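Local coordinates for protein UTR4 (Saccharomyces cerevisiae, PDB 2G80) that probably enolizes and then dephosphorylates a diketo-methylthiopentyl phosphate in the methionine salvage pathway, as a magnesium-dependent phosphatase of the HAD-like superfamily, at residues V140-Q151 and D176-K187; G40-V48 and K123-I131. One frame throughout, in Å; residues are numbered along the deposited sequence.

Interaction 1. Residues V140-Q151 and D176-K187; sequences VFIYSSGSVKAQ and DGYFDINTSGKK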
ATOM      1  N   VAL A 140       4.138  14.759  -3.900  1.00 36.01           N
ATOM      2  CA  VAL A 140       4.297  13.367  -3.479  1.00 35.61           C
ATOM      3  C   VAL A 140       3.116  12.530  -3.965  1.00 33.62           C
ATOM      4  O   VAL A 140       1.992  12.803  -3.587  1.00 35.48           O
ATOM      5  CB  VAL A 140       4.375  13.247  -1.943  1.00 37.89           C
ATOM      6  CG1 VAL A 140       4.398  11.744  -1.482  1.00 37.06           C
ATOM      7  CG2 VAL A 140       5.599  14.016  -1.419  1.00 41.50           C
ATOM      8  N   PHE A 141       3.432  11.490  -4.740  1.00 32.12           N
ATOM      9  CA  PHE A 141       2.507  10.512  -5.270  1.00 32.52           C
ATOM     10  C   PHE A 141       2.889   9.111  -4.793  1.00 30.98           C
ATOM     11  O   PHE A 141       4.070   8.790  -4.642  1.00 30.33           O
ATOM     12  CB  PHE A 141       2.493  10.565  -6.806  1.00 32.61           C
ATOM     13  CG  PHE A 141       1.983  11.861  -7.349  1.00 30.75           C
ATOM     14  CD1 PHE A 141       0.660  11.996  -7.702  1.00 33.82           C
ATOM     15  CD2 PHE A 141       2.820  12.972  -7.444  1.00 38.55           C
ATOM     16  CE1 PHE A 141       0.170  13.184  -8.190  1.00 39.59           C
ATOM     17  CE2 PHE A 141       2.345  14.188  -7.935  1.00 37.21           C
ATOM     18  CZ  PHE A 141       1.027  14.301  -8.310  1.00 39.66           C
ATOM     19  N   ILE A 142       1.878   8.289  -4.553  1.00 32.60           N
ATOM     20  CA  ILE A 142       2.056   6.905  -4.100  1.00 32.84           C
ATOM     21  C   ILE A 142       1.736   5.963  -5.271  1.00 33.82           C
ATOM     22  O   ILE A 142       0.838   6.264  -6.061  1.00 31.18           O
ATOM     23  CB  ILE A 142       1.140   6.599  -2.879  1.00 33.27           C
ATOM     24  CG1 ILE A 142       1.310   7.650  -1.758  1.00 36.89           C
ATOM     25  CG2 ILE A 142       1.418   5.206  -2.302  1.00 34.33           C
ATOM     26  CD1 ILE A 142       2.685   7.734  -1.112  1.00 27.73           C
ATOM     27  N   TYR A 143       2.539   4.893  -5.419  1.00 32.54           N
ATOM     28  CA  TYR A 143       2.288   3.806  -6.381  1.00 33.82           C
ATOM     29  C   TYR A 143       2.451   2.477  -5.645  1.00 34.71           C
ATOM     30  O   TYR A 143       3.550   2.176  -5.173  1.00 32.61           O
ATOM     31  CB  TYR A 143       3.236   3.869  -7.580  1.00 33.89           C
ATOM     32  CG  TYR A 143       3.026   2.851  -8.712  1.00 30.07           C
ATOM     33  CD1 TYR A 143       1.744   2.364  -9.061  1.00 39.97           C
ATOM     34  CD2 TYR A 143       4.095   2.495  -9.540  1.00 30.65           C
ATOM     35  CE1 TYR A 143       1.561   1.476 -10.145  1.00 36.61           C
ATOM     36  CE2 TYR A 143       3.913   1.641 -10.638  1.00 36.35           C
ATOM     37  CZ  TYR A 143       2.657   1.136 -10.935  1.00 35.87           C
ATOM     38  OH  TYR A 143       2.527   0.284 -11.988  1.00 31.00           O
ATOM     39  N   SER A 144       1.374   1.690  -5.566  1.00 35.12           N
ATOM     40  CA  SER A 144       1.381   0.410  -4.830  1.00 38.90           C
ATOM     41  C   SER A 144       0.517  -0.681  -5.482  1.00 37.40           C
ATOM     42  O   SER A 144      -0.295  -0.381  -6.319  1.00 39.21           O
ATOM     43  CB  SER A 144       0.887   0.674  -3.390  1.00 40.03           C
ATOM     44  OG  SER A 144       1.037  -0.472  -2.563  1.00 47.85           O
ATOM     45  N   SER A 145       0.706  -1.942  -5.079  1.00 40.13           N
ATOM     46  CA  SER A 145      -0.161  -3.072  -5.531  1.00 44.06           C
ATOM     47  C   SER A 145      -1.562  -2.965  -4.903  1.00 45.58           C
ATOM     48  O   SER A 145      -2.552  -3.402  -5.501  1.00 50.56           O
ATOM     49  CB  SER A 145       0.458  -4.439  -5.204  1.00 44.19           C
ATOM     50  OG  SER A 145       0.680  -4.595  -3.806  1.00 52.87           O
ATOM     51  N   GLY A 146      -1.653  -2.355  -3.721  1.00 44.11           N
ATOM     52  CA  GLY A 146      -2.938  -2.112  -3.071  1.00 44.27           C
ATOM     53  C   GLY A 146      -3.712  -1.069  -3.845  1.00 43.81           C
ATOM     54  O   GLY A 146      -3.105  -0.139  -4.402  1.00 45.83           O
ATOM     55  N   SER A 147      -5.045  -1.192  -3.863  1.00 42.20           N
ATOM     56  CA  SER A 147      -5.895  -0.260  -4.630  1.00 42.88           C
ATOM     57  C   SER A 147      -5.816   1.146  -4.017  1.00 41.57           C
ATOM     58  O   SER A 147      -5.469   1.297  -2.834  1.00 41.69           O
ATOM     59  CB  SER A 147      -7.361  -0.702  -4.657  1.00 41.06           C
ATOM     60  OG  SER A 147      -7.997  -0.393  -3.409  1.00 42.32           O
ATOM     61  N   VAL A 148      -6.201   2.133  -4.806  1.00 40.16           N
ATOM     62  CA  VAL A 148      -6.171   3.545  -4.393  1.00 42.91           C
ATOM     63  C   VAL A 148      -6.957   3.805  -3.070  1.00 44.76           C
ATOM     64  O   VAL A 148      -6.485   4.526  -2.184  1.00 43.66           O
ATOM     65  CB  VAL A 148      -6.654   4.451  -5.562  1.00 41.60           C
ATOM     66  CG1 VAL A 148      -6.917   5.902  -5.106  1.00 47.21           C
ATOM     67  CG2 VAL A 148      -5.622   4.428  -6.706  1.00 42.41           C
ATOM     68  N   LYS A 149      -8.126   3.173  -2.958  1.00 47.64           N
ATOM     69  CA  LYS A 149      -9.012   3.257  -1.782  1.00 48.54           C
ATOM     70  C   LYS A 149      -8.305   2.692  -0.550  1.00 42.79           C
ATOM     71  O   LYS A 149      -8.342   3.299   0.515  1.00 42.11           O
ATOM     72  CB  LYS A 149     -10.336   2.528  -2.086  1.00 51.17           C
ATOM     73  CG  LYS A 149     -11.472   2.690  -1.071  1.00 55.32           C
ATOM     74  CD  LYS A 149     -12.819   2.213  -1.686  1.00 54.25           C
ATOM     75  CE  LYS A 149     -14.015   2.400  -0.748  1.00 59.22           C
ATOM     76  NZ  LYS A 149     -15.262   1.838  -1.383  1.00 58.42           N
ATOM     77  N   ALA A 150      -7.612   1.569  -0.718  1.00 38.87           N
ATOM     78  CA  ALA A 150      -6.832   0.957   0.353  1.00 38.12           C
ATOM     79  C   ALA A 150      -5.636   1.800   0.802  1.00 39.38           C
ATOM     80  O   ALA A 150      -5.282   1.838   1.993  1.00 38.15           O
ATOM     81  CB  ALA A 150      -6.344  -0.433  -0.083  1.00 42.56           C
ATOM     82  N   GLN A 151      -4.988   2.463  -0.159  1.00 41.18           N
ATOM     83  CA  GLN A 151      -3.866   3.368   0.134  1.00 36.87           C
ATOM     84  C   GLN A 151      -4.365   4.567   0.938  1.00 37.41           C
ATOM     85  O   GLN A 151      -3.787   4.907   1.961  1.00 37.37           O
ATOM     86  CB  GLN A 151      -3.234   3.864  -1.166  1.00 37.77           C
ATOM     87  CG  GLN A 151      -2.567   2.793  -2.031  1.00 37.12           C
ATOM     88  CD  GLN A 151      -2.074   3.332  -3.367  1.00 38.79           C
ATOM     89  OE1 GLN A 151      -1.668   4.492  -3.472  1.00 45.32           O
ATOM     90  NE2 GLN A 151      -2.072   2.485  -4.383  1.00 35.53           N
ATOM     91  N   ASP A 176      -0.412  14.030  -2.934  1.00 33.45           N
ATOM     92  CA  ASP A 176      -1.017  14.633  -4.126  1.00 33.12           C
ATOM     93  C   ASP A 176      -1.722  13.659  -5.063  1.00 35.73           C
ATOM     94  O   ASP A 176      -2.499  14.076  -5.938  1.00 36.86           O
ATOM     95  CB  ASP A 176       0.031  15.472  -4.831  1.00 35.46           C
ATOM     96  CG  ASP A 176       0.566  16.544  -3.918  1.00 33.68           C
ATOM     97  OD1 ASP A 176      -0.191  17.490  -3.621  1.00 50.74           O
ATOM     98  OD2 ASP A 176       1.687  16.383  -3.410  1.00 41.98           O
ATOM     99  N   GLY A 177      -1.472  12.368  -4.887  1.00 34.90           N
ATOM    100  CA  GLY A 177      -2.101  11.376  -5.737  1.00 34.25           C
ATOM    101  C   GLY A 177      -1.677   9.966  -5.407  1.00 32.95           C
ATOM    102  O   GLY A 177      -0.713   9.751  -4.704  1.00 32.53           O
ATOM    103  N   TYR A 178      -2.425   9.027  -5.954  1.00 33.15           N
ATOM    104  CA  TYR A 178      -2.281   7.608  -5.689  1.00 35.34           C
ATOM    105  C   TYR A 178      -2.408   6.881  -6.997  1.00 34.25           C
ATOM    106  O   TYR A 178      -3.280   7.222  -7.782  1.00 33.46           O
ATOM    107  CB  TYR A 178      -3.422   7.114  -4.781  1.00 37.27           C
ATOM    108  CG  TYR A 178      -3.582   7.915  -3.521  1.00 38.72           C
ATOM    109  CD1 TYR A 178      -4.415   9.045  -3.493  1.00 45.75           C
ATOM    110  CD2 TYR A 178      -2.919   7.557  -2.352  1.00 34.51           C
ATOM    111  CE1 TYR A 178      -4.553   9.815  -2.311  1.00 38.21           C
ATOM    112  CE2 TYR A 178      -3.051   8.318  -1.164  1.00 37.09           C
ATOM    113  CZ  TYR A 178      -3.864   9.448  -1.171  1.00 37.27           C
ATOM    114  OH  TYR A 178      -4.004  10.196  -0.032  1.00 47.32           O
ATOM    115  N   PHE A 179      -1.576   5.870  -7.197  1.00 32.63           N
ATOM    116  CA  PHE A 179      -1.625   5.015  -8.367  1.00 34.73           C
ATOM    117  C   PHE A 179      -1.617   3.541  -7.945  1.00 36.83           C
ATOM    118  O   PHE A 179      -0.986   3.168  -6.954  1.00 34.40           O
ATOM    119  CB  PHE A 179      -0.444   5.315  -9.315  1.00 35.09           C
ATOM    120  CG  PHE A 179      -0.457   6.717  -9.860  1.00 33.07           C
ATOM    121  CD1 PHE A 179      -1.305   7.058 -10.904  1.00 37.00           C
ATOM    122  CD2 PHE A 179       0.383   7.701  -9.329  1.00 39.13           C
ATOM    123  CE1 PHE A 179      -1.336   8.377 -11.414  1.00 36.64           C
ATOM    124  CE2 PHE A 179       0.376   9.013  -9.840  1.00 36.96           C
ATOM    125  CZ  PHE A 179      -0.504   9.355 -10.876  1.00 32.84           C
ATOM    126  N   ASP A 180      -2.348   2.713  -8.689  1.00 37.85           N
ATOM    127  CA  ASP A 180      -2.358   1.268  -8.439  1.00 40.90           C
ATOM    128  C   ASP A 180      -2.199   0.513  -9.774  1.00 40.25           C
ATOM    129  O   ASP A 180      -2.020   1.120 -10.851  1.00 35.53           O
ATOM    130  CB  ASP A 180      -3.595   0.856  -7.570  1.00 40.22           C
ATOM    131  CG  ASP A 180      -4.954   1.048  -8.281  1.00 42.85           C
ATOM    132  OD1 ASP A 180      -5.045   0.993  -9.519  1.00 48.53           O
ATOM    133  OD2 ASP A 180      -5.971   1.234  -7.589  1.00 46.47           O
ATOM    134  N   ILE A 181      -2.259  -0.809  -9.689  1.00 45.13           N
ATOM    135  CA  ILE A 181      -2.122  -1.688 -10.875  1.00 43.16           C
ATOM    136  C   ILE A 181      -3.245  -1.403 -11.880  1.00 42.88           C
ATOM    137  O   ILE A 181      -2.997  -1.407 -13.074  1.00 44.27           O
ATOM    138  CB  ILE A 181      -2.157  -3.186 -10.500  1.00 43.16           C
ATOM    139  CG1 ILE A 181      -1.102  -3.551  -9.440  1.00 50.30           C
ATOM    140  CG2 ILE A 181      -2.073  -4.116 -11.777  1.00 45.99           C
ATOM    141  CD1 ILE A 181       0.267  -3.095  -9.709  1.00 53.81           C
ATOM    142  N   ASN A 182      -4.454  -1.140 -11.385  1.00 43.03           N
ATOM    143  CA  ASN A 182      -5.622  -0.843 -12.231  1.00 44.35           C
ATOM    144  C   ASN A 182      -5.544   0.507 -12.900  1.00 42.81           C
ATOM    145  O   ASN A 182      -5.908   0.608 -14.056  1.00 46.19           O
ATOM    146  CB  ASN A 182      -6.945  -0.962 -11.441  1.00 44.35           C
ATOM    147  CG  ASN A 182      -7.225  -2.406 -10.954  1.00 50.37           C
ATOM    148  OD1 ASN A 182      -6.539  -3.349 -11.330  1.00 57.29           O
ATOM    149  ND2 ASN A 182      -8.246  -2.563 -10.123  1.00 56.59           N
ATOM    150  N   THR A 183      -5.077   1.544 -12.198  1.00 39.97           N
ATOM    151  CA  THR A 183      -4.977   2.875 -12.818  1.00 38.36           C
ATOM    152  C   THR A 183      -3.816   3.010 -13.829  1.00 38.17           C
ATOM    153  O   THR A 183      -3.937   3.740 -14.810  1.00 37.04           O
ATOM    154  CB  THR A 183      -4.841   4.006 -11.774  1.00 36.44           C
ATOM    155  OG1 THR A 183      -3.654   3.835 -11.012  1.00 34.23           O
ATOM    156  CG2 THR A 183      -6.042   4.061 -10.840  1.00 41.04           C
ATOM    157  N   SER A 184      -2.723   2.278 -13.580  1.00 38.81           N
ATOM    158  CA  SER A 184      -1.450   2.475 -14.277  1.00 37.66           C
ATOM    159  C   SER A 184      -0.795   1.282 -14.938  1.00 37.09           C
ATOM    160  O   SER A 184      -0.036   1.481 -15.870  1.00 37.27           O
ATOM    161  CB  SER A 184      -0.481   3.091 -13.266  1.00 36.28           C
ATOM    162  OG  SER A 184      -1.100   4.221 -12.631  1.00 36.37           O
ATOM    163  N   GLY A 185      -1.085   0.068 -14.481  1.00 35.33           N
ATOM    164  CA  GLY A 185      -0.488  -1.164 -15.029  1.00 36.81           C
ATOM    165  C   GLY A 185       0.433  -1.802 -13.998  1.00 39.01           C
ATOM    166  O   GLY A 185       0.563  -1.306 -12.861  1.00 36.02           O
ATOM    167  N   LYS A 186       1.104  -2.874 -14.414  1.00 39.95           N
ATOM    168  CA  LYS A 186       2.020  -3.634 -13.541  1.00 42.94           C
ATOM    169  C   LYS A 186       3.260  -2.828 -13.150  1.00 39.91           C
ATOM    170  O   LYS A 186       3.810  -2.068 -13.959  1.00 41.62           O
ATOM    171  CB  LYS A 186       2.401  -4.989 -14.173  1.00 42.62           C
ATOM    172  CG  LYS A 186       1.194  -5.956 -14.329  1.00 47.53           C
ATOM    173  CD  LYS A 186       1.593  -7.416 -14.769  1.00 49.12           C
ATOM    174  CE  LYS A 186       2.346  -8.181 -13.654  1.00 57.59           C
ATOM    175  NZ  LYS A 186       2.771  -9.590 -13.985  1.00 59.56           N
ATOM    176  N   LYS A 187       3.696  -3.007 -11.908  1.00 37.57           N
ATOM    177  CA  LYS A 187       4.835  -2.251 -11.349  1.00 36.67           C
ATOM    178  C   LYS A 187       6.204  -2.504 -11.982  1.00 36.87           C
ATOM    179  O   LYS A 187       7.115  -1.695 -11.791  1.00 34.29           O
ATOM    180  CB  LYS A 187       4.934  -2.454  -9.835  1.00 35.81           C
ATOM    181  CG  LYS A 187       3.728  -1.958  -9.070  1.00 38.35           C
ATOM    182  CD  LYS A 187       3.943  -1.895  -7.567  1.00 41.38           C
ATOM    183  CE  LYS A 187       4.697  -0.630  -7.149  1.00 47.06           C
ATOM    184  NZ  LYS A 187       5.032  -0.617  -5.708  1.00 40.95           N
TER
HETATM  185  O   HOH W   1      -3.922  -2.561  -7.706  1.00 38.87           O
HETATM  186  O   HOH W   2       3.655  -2.542  -4.228  1.00 46.95           O

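Interaction 2. Residues G40-V48 and K123-I131; sequences GTVCPISFV and KAPVYADAI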
ATOM      1  N   GLY A  40       7.889  -1.928   2.473  1.00 35.35           N
ATOM      2  CA  GLY A  40       9.373  -1.979   2.457  1.00 32.48           C
ATOM      3  C   GLY A  40      10.033  -0.643   2.113  1.00 34.01           C
ATOM      4  O   GLY A  40      11.264  -0.536   2.077  1.00 33.57           O
ATOM      5  N   THR A  41       9.220   0.400   1.884  1.00 36.13           N
ATOM      6  CA  THR A  41       9.708   1.725   1.510  1.00 35.95           C
ATOM      7  C   THR A  41       9.281   2.777   2.557  1.00 32.35           C
ATOM      8  O   THR A  41      10.129   3.403   3.138  1.00 35.69           O
ATOM      9  CB  THR A  41       9.233   2.051   0.087  1.00 34.88           C
ATOM     10  OG1 THR A  41       9.735   1.041  -0.789  1.00 34.34           O
ATOM     11  CG2 THR A  41       9.754   3.402  -0.372  1.00 36.89           C
ATOM     12  N   VAL A  42       7.986   2.994   2.742  1.00 33.60           N
ATOM     13  CA  VAL A  42       7.468   3.910   3.780  1.00 35.94           C
ATOM     14  C   VAL A  42       6.844   3.154   4.988  1.00 38.60           C
ATOM     15  O   VAL A  42       6.708   3.745   6.066  1.00 35.84           O
ATOM     16  CB  VAL A  42       6.485   5.021   3.198  1.00 36.07           C
ATOM     17  CG1 VAL A  42       7.118   5.757   2.011  1.00 37.03           C
ATOM     18  CG2 VAL A  42       5.163   4.492   2.834  1.00 32.00           C
ATOM     19  N   CYS A  43       6.494   1.872   4.790  1.00 38.89           N
ATOM     20  CA  CYS A  43       5.878   1.026   5.826  0.50 39.19           C
ATOM     21  C   CYS A  43       6.664  -0.298   5.931  1.00 38.81           C
ATOM     22  O   CYS A  43       7.146  -0.811   4.891  1.00 39.17           O
ATOM     23  CB  CYS A  43       4.414   0.751   5.441  0.50 37.52           C
ATOM     24  SG  CYS A  43       3.377  -0.108   6.668  0.50 42.24           S
ATOM     25  N   PRO A  44       6.828  -0.836   7.172  1.00 38.12           N
ATOM     26  CA  PRO A  44       7.449  -2.146   7.319  1.00 39.00           C
ATOM     27  C   PRO A  44       6.712  -3.203   6.510  1.00 38.36           C
ATOM     28  O   PRO A  44       5.481  -3.264   6.504  1.00 35.82           O
ATOM     29  CB  PRO A  44       7.265  -2.474   8.804  1.00 38.46           C
ATOM     30  CG  PRO A  44       7.134  -1.191   9.454  1.00 37.67           C
ATOM     31  CD  PRO A  44       6.584  -0.239   8.491  1.00 38.53           C
ATOM     32  N   ILE A  45       7.491  -4.030   5.858  1.00 40.33           N
ATOM     33  CA  ILE A  45       6.987  -5.114   5.042  1.00 44.69           C
ATOM     34  C   ILE A  45       6.205  -6.125   5.930  1.00 44.60           C
ATOM     35  O   ILE A  45       5.281  -6.762   5.470  1.00 46.41           O
ATOM     36  CB  ILE A  45       8.201  -5.695   4.216  1.00 44.72           C
ATOM     37  CG1 ILE A  45       7.774  -6.321   2.904  1.00 49.72           C
ATOM     38  CG2 ILE A  45       9.061  -6.605   5.068  1.00 51.14           C
ATOM     39  CD1 ILE A  45       8.964  -6.427   1.943  1.00 49.64           C
ATOM     40  N   SER A  46       6.546  -6.205   7.221  1.00 45.08           N
ATOM     41  CA  SER A  46       5.845  -7.062   8.186  1.00 44.77           C
ATOM     42  C   SER A  46       4.373  -6.715   8.481  1.00 46.66           C
ATOM     43  O   SER A  46       3.643  -7.576   9.009  1.00 44.75           O
ATOM     44  CB  SER A  46       6.570  -6.988   9.530  1.00 44.20           C
ATOM     45  OG  SER A  46       6.424  -5.697  10.084  1.00 42.10           O
ATOM     46  N   PHE A  47       3.959  -5.465   8.191  1.00 44.60           N
ATOM     47  CA  PHE A  47       2.611  -4.993   8.522  1.00 43.65           C
ATOM     48  C   PHE A  47       1.457  -5.824   7.953  1.00 41.05           C
ATOM     49  O   PHE A  47       0.579  -6.196   8.694  1.00 41.04           O
ATOM     50  CB  PHE A  47       2.447  -3.501   8.135  1.00 43.16           C
ATOM     51  CG  PHE A  47       1.108  -2.907   8.511  1.00 44.45           C
ATOM     52  CD1 PHE A  47       0.637  -2.986   9.825  1.00 41.81           C
ATOM     53  CD2 PHE A  47       0.339  -2.212   7.569  1.00 36.14           C
ATOM     54  CE1 PHE A  47      -0.598  -2.421  10.173  1.00 37.31           C
ATOM     55  CE2 PHE A  47      -0.869  -1.658   7.924  1.00 42.70           C
ATOM     56  CZ  PHE A  47      -1.344  -1.775   9.229  1.00 40.50           C
ATOM     57  N   VAL A  48       1.493  -6.134   6.666  1.00 41.27           N
ATOM     58  CA  VAL A  48       0.420  -6.900   6.015  1.00 44.62           C
ATOM     59  C   VAL A  48       0.234  -8.313   6.581  1.00 42.69           C
ATOM     60  O   VAL A  48      -0.893  -8.702   6.859  1.00 43.11           O
ATOM     61  CB  VAL A  48       0.547  -6.913   4.435  1.00 46.87           C
ATOM     62  CG1 VAL A  48      -0.508  -7.835   3.762  1.00 51.93           C
ATOM     63  CG2 VAL A  48       0.394  -5.522   3.876  1.00 43.70           C
ATOM     64  N   LYS A 123      -3.467   0.556  13.137  1.00 36.79           N
ATOM     65  CA  LYS A 123      -2.825   1.807  12.754  1.00 35.71           C
ATOM     66  C   LYS A 123      -1.679   1.462  11.845  1.00 35.38           C
ATOM     67  O   LYS A 123      -0.980   0.494  12.114  1.00 37.28           O
ATOM     68  CB  LYS A 123      -2.346   2.527  14.022  1.00 36.91           C
ATOM     69  CG  LYS A 123      -3.522   3.035  14.888  1.00 39.16           C
ATOM     70  CD  LYS A 123      -3.118   3.466  16.241  1.00 42.03           C
ATOM     71  CE  LYS A 123      -4.341   3.626  17.133  1.00 37.95           C
ATOM     72  NZ  LYS A 123      -3.927   3.994  18.506  1.00 41.65           N
ATOM     73  N   ALA A 124      -1.474   2.235  10.785  1.00 35.92           N
ATOM     74  CA  ALA A 124      -0.402   1.954   9.796  1.00 36.95           C
ATOM     75  C   ALA A 124       0.962   2.464  10.312  1.00 36.19           C
ATOM     76  O   ALA A 124       1.139   3.678  10.509  1.00 33.92           O
ATOM     77  CB  ALA A 124      -0.741   2.553   8.446  1.00 37.68           C
ATOM     78  N   PRO A 125       1.934   1.551  10.519  1.00 35.51           N
ATOM     79  CA  PRO A 125       3.246   1.917  11.053  1.00 36.32           C
ATOM     80  C   PRO A 125       4.204   2.599  10.048  1.00 40.98           C
ATOM     81  O   PRO A 125       5.252   2.049   9.705  1.00 49.11           O
ATOM     82  CB  PRO A 125       3.801   0.558  11.532  1.00 33.87           C
ATOM     83  CG  PRO A 125       3.227  -0.424  10.629  1.00 37.18           C
ATOM     84  CD  PRO A 125       1.882   0.105  10.203  1.00 37.34           C
ATOM     85  N   VAL A 126       3.909   3.821   9.629  1.00 39.61           N
ATOM     86  CA  VAL A 126       4.790   4.523   8.707  1.00 35.89           C
ATOM     87  C   VAL A 126       6.038   4.991   9.440  1.00 35.92           C
ATOM     88  O   VAL A 126       5.950   5.558  10.528  1.00 38.37           O
ATOM     89  CB  VAL A 126       4.070   5.665   8.000  1.00 34.75           C
ATOM     90  CG1 VAL A 126       5.008   6.439   7.047  1.00 30.90           C
ATOM     91  CG2 VAL A 126       2.840   5.105   7.227  1.00 30.29           C
ATOM     92  N   TYR A 127       7.202   4.802   8.819  1.00 34.49           N
ATOM     93  CA  TYR A 127       8.473   5.210   9.430  1.00 34.98           C
ATOM     94  C   TYR A 127       8.461   6.702   9.710  1.00 34.64           C
ATOM     95  O   TYR A 127       8.000   7.485   8.874  1.00 33.50           O
ATOM     96  CB  TYR A 127       9.685   4.843   8.559  1.00 36.92           C
ATOM     97  CG  TYR A 127       9.874   3.358   8.339  1.00 35.41           C
ATOM     98  CD1 TYR A 127      10.362   2.530   9.361  1.00 39.57           C
ATOM     99  CD2 TYR A 127       9.601   2.776   7.113  1.00 35.15           C
ATOM    100  CE1 TYR A 127      10.530   1.151   9.149  1.00 35.29           C
ATOM    101  CE2 TYR A 127       9.785   1.388   6.894  1.00 29.33           C
ATOM    102  CZ  TYR A 127      10.258   0.598   7.902  1.00 38.13           C
ATOM    103  OH  TYR A 127      10.440  -0.739   7.674  1.00 39.05           O
ATOM    104  N   ALA A 128       8.971   7.101  10.883  1.00 35.15           N
ATOM    105  CA  ALA A 128       8.963   8.525  11.272  1.00 34.65           C
ATOM    106  C   ALA A 128       9.570   9.475  10.190  1.00 33.77           C
ATOM    107  O   ALA A 128       8.980  10.488   9.835  1.00 34.09           O
ATOM    108  CB  ALA A 128       9.626   8.705  12.579  1.00 34.90           C
ATOM    109  N   ASP A 129      10.706   9.089   9.626  1.00 32.87           N
ATOM    110  CA  ASP A 129      11.350   9.865   8.573  1.00 32.20           C
ATOM    111  C   ASP A 129      10.526   9.920   7.252  1.00 31.50           C
ATOM    112  O   ASP A 129      10.669  10.856   6.472  1.00 29.77           O
ATOM    113  CB  ASP A 129      12.754   9.318   8.289  1.00 30.92           C
ATOM    114  CG  ASP A 129      12.724   7.932   7.672  1.00 41.21           C
ATOM    115  OD1 ASP A 129      12.364   6.995   8.409  1.00 48.12           O
ATOM    116  OD2 ASP A 129      13.043   7.793   6.459  1.00 44.24           O
ATOM    117  N   ALA A 130       9.706   8.906   6.992  1.00 32.37           N
ATOM    118  CA  ALA A 130       8.835   8.904   5.790  1.00 33.40           C
ATOM    119  C   ALA A 130       7.663   9.859   6.011  1.00 34.70           C
ATOM    120  O   ALA A 130       7.195  10.474   5.062  1.00 35.75           O
ATOM    121  CB  ALA A 130       8.347   7.489   5.449  1.00 31.26           C
ATOM    122  N   ILE A 131       7.178   9.950   7.259  1.00 35.95           N
ATOM    123  CA  ILE A 131       6.132  10.908   7.649  1.00 35.63           C
ATOM    124  C   ILE A 131       6.622  12.340   7.414  1.00 33.72           C
ATOM    125  O   ILE A 131       5.901  13.140   6.839  1.00 35.15           O
ATOM    126  CB  ILE A 131       5.659  10.736   9.165  1.00 33.59           C
ATOM    127  CG1 ILE A 131       4.881   9.427   9.339  1.00 32.37           C
ATOM    128  CG2 ILE A 131       4.756  11.876   9.602  1.00 34.43           C
ATOM    129  CD1 ILE A 131       4.622   9.053  10.812  1.00 34.64           C
TER
HETATM  130  O   HOH W   3      10.449  -3.543   5.861  1.00 35.07           O

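Interaction 1. Residues V140-Q151 and D176-K187
The aliphatic chain of Lys187 runs antiparallel to the Tyr143 side chain and lies against its ring, where two neighbouring parallel strands, 140-143 and 177-179, run into the active site. Lys187 CG lies over one face of the Tyr143 ring, 4.1 Å from its centroid, while Phe179 O and Gly185 O meet the ring at its edge. With CG anti to the backbone N (chi1 -176°), the phenol extends along the second segment, and its OH donates to Gly185 O at 2.7 Å from above the carbonyl plane. Replacing the tyrosine by alanine would probably cost Gly185 O this donor and take away the ring face under the lysine methylenes, though NZ would keep its acidic partners. The bend of Lys187 at chi3 (81°) returns its ammonium to Tyr143 O, and salt bridges to Asp37, a magnesium ligand, and Glu216 hold it as well. Lys187 and Ser144, whose hydroxyl bonds Glu39, are both predicted substrate-binding residues.

Packing is close where the strands end. Phe179 O accepts from Ser144 N and, on the other face of its plane, from Gln151 NE2 at 2.9 Å. That amide also donates to Gly146 O, so two nearly straight bonds fix its rotation; its OE1 is buried against Tyr178 CB without a polar partner. Asp180 divides its carboxylate: OD1 caps helix 181-184 at Thr183 N in a capping box, and OD2 takes Val148 N at 2.9 Å through its anti lone pair. The margin near Ser145 is looser, with one water joining Ser145 O to Ile181 N. At the opposite end exposed Asp176 receives Val140 N on OD2.

These strands open and close a beta-alpha-beta unit around helix 148-156. Strand 33-36 adjoins 140-143, strand 177-179 forms one edge of the sheet, and helix 190-200 packs against Tyr143 and Phe179.

Interaction 2. Residues G40-V48 and K123-I131
The Phe47 ring carries Pro125 CD over the centre of one face, 3.4 Å from the centroid in a CH-pi contact, and Pro44 CD covers one face of the Tyr127 ring, offset toward its rim, at 4.1 Å from that centroid. Two proline-aromatic pairs thus join the loop leading into helix 46-65 to the one entering helix 128-136, in the HAD-like fold. Pro125 is the centre of an inverse gamma turn, closed by Val126 N on Ala124 O. Phe47 has CG anti to its own amide nitrogen (chi1 -177°), which lays the ring against the proline; Lys123 O and Ala124 CA approach it obliquely, and Cys43 SG, from the same segment as Phe47, also touches Pro125 CD.

Nearer helix 128-136, Val42 CB meets Ala130 CB at 3.8 Å. Arg232 bonds Thr41 O and makes a cation-pi contact with Tyr127, so one arginine serves both segments. The Thr41 hydroxyl turns instead to Asp37, a magnesium ligand, which places this contact beside the metal site. A bound polyether, probably from the crystallisation liquor, lies near Tyr127 and is hydrogen-bonded to Val126 O.

Between the backbones, Tyr127 N donates to Val42 O at 3.0 Å, with an N-H...O angle of 164°.

From the N terminus, strand 33-36 brings the chain to the magnesium ligands Asp37 and Glu39 and then into 40-48. The next 74 residues, mostly helical, return to 123-131, where interaction 2 closes this long excursion. Helix 128-136 then leads to strand 140-143, and interaction 1 closes a shorter loop of 24 residues at 176-187. The two contacts therefore follow in series, neither nested nor crossed. They do not touch, with centres about 16 Å apart and nearest atoms about 6 Å apart. Interaction 2 ties the two ends of the helical insertion together, and interaction 1 joins the edge strand 177-179 to its inner neighbour 140-143; both adjoin Asp37, through Thr41 and Lys187 respectively.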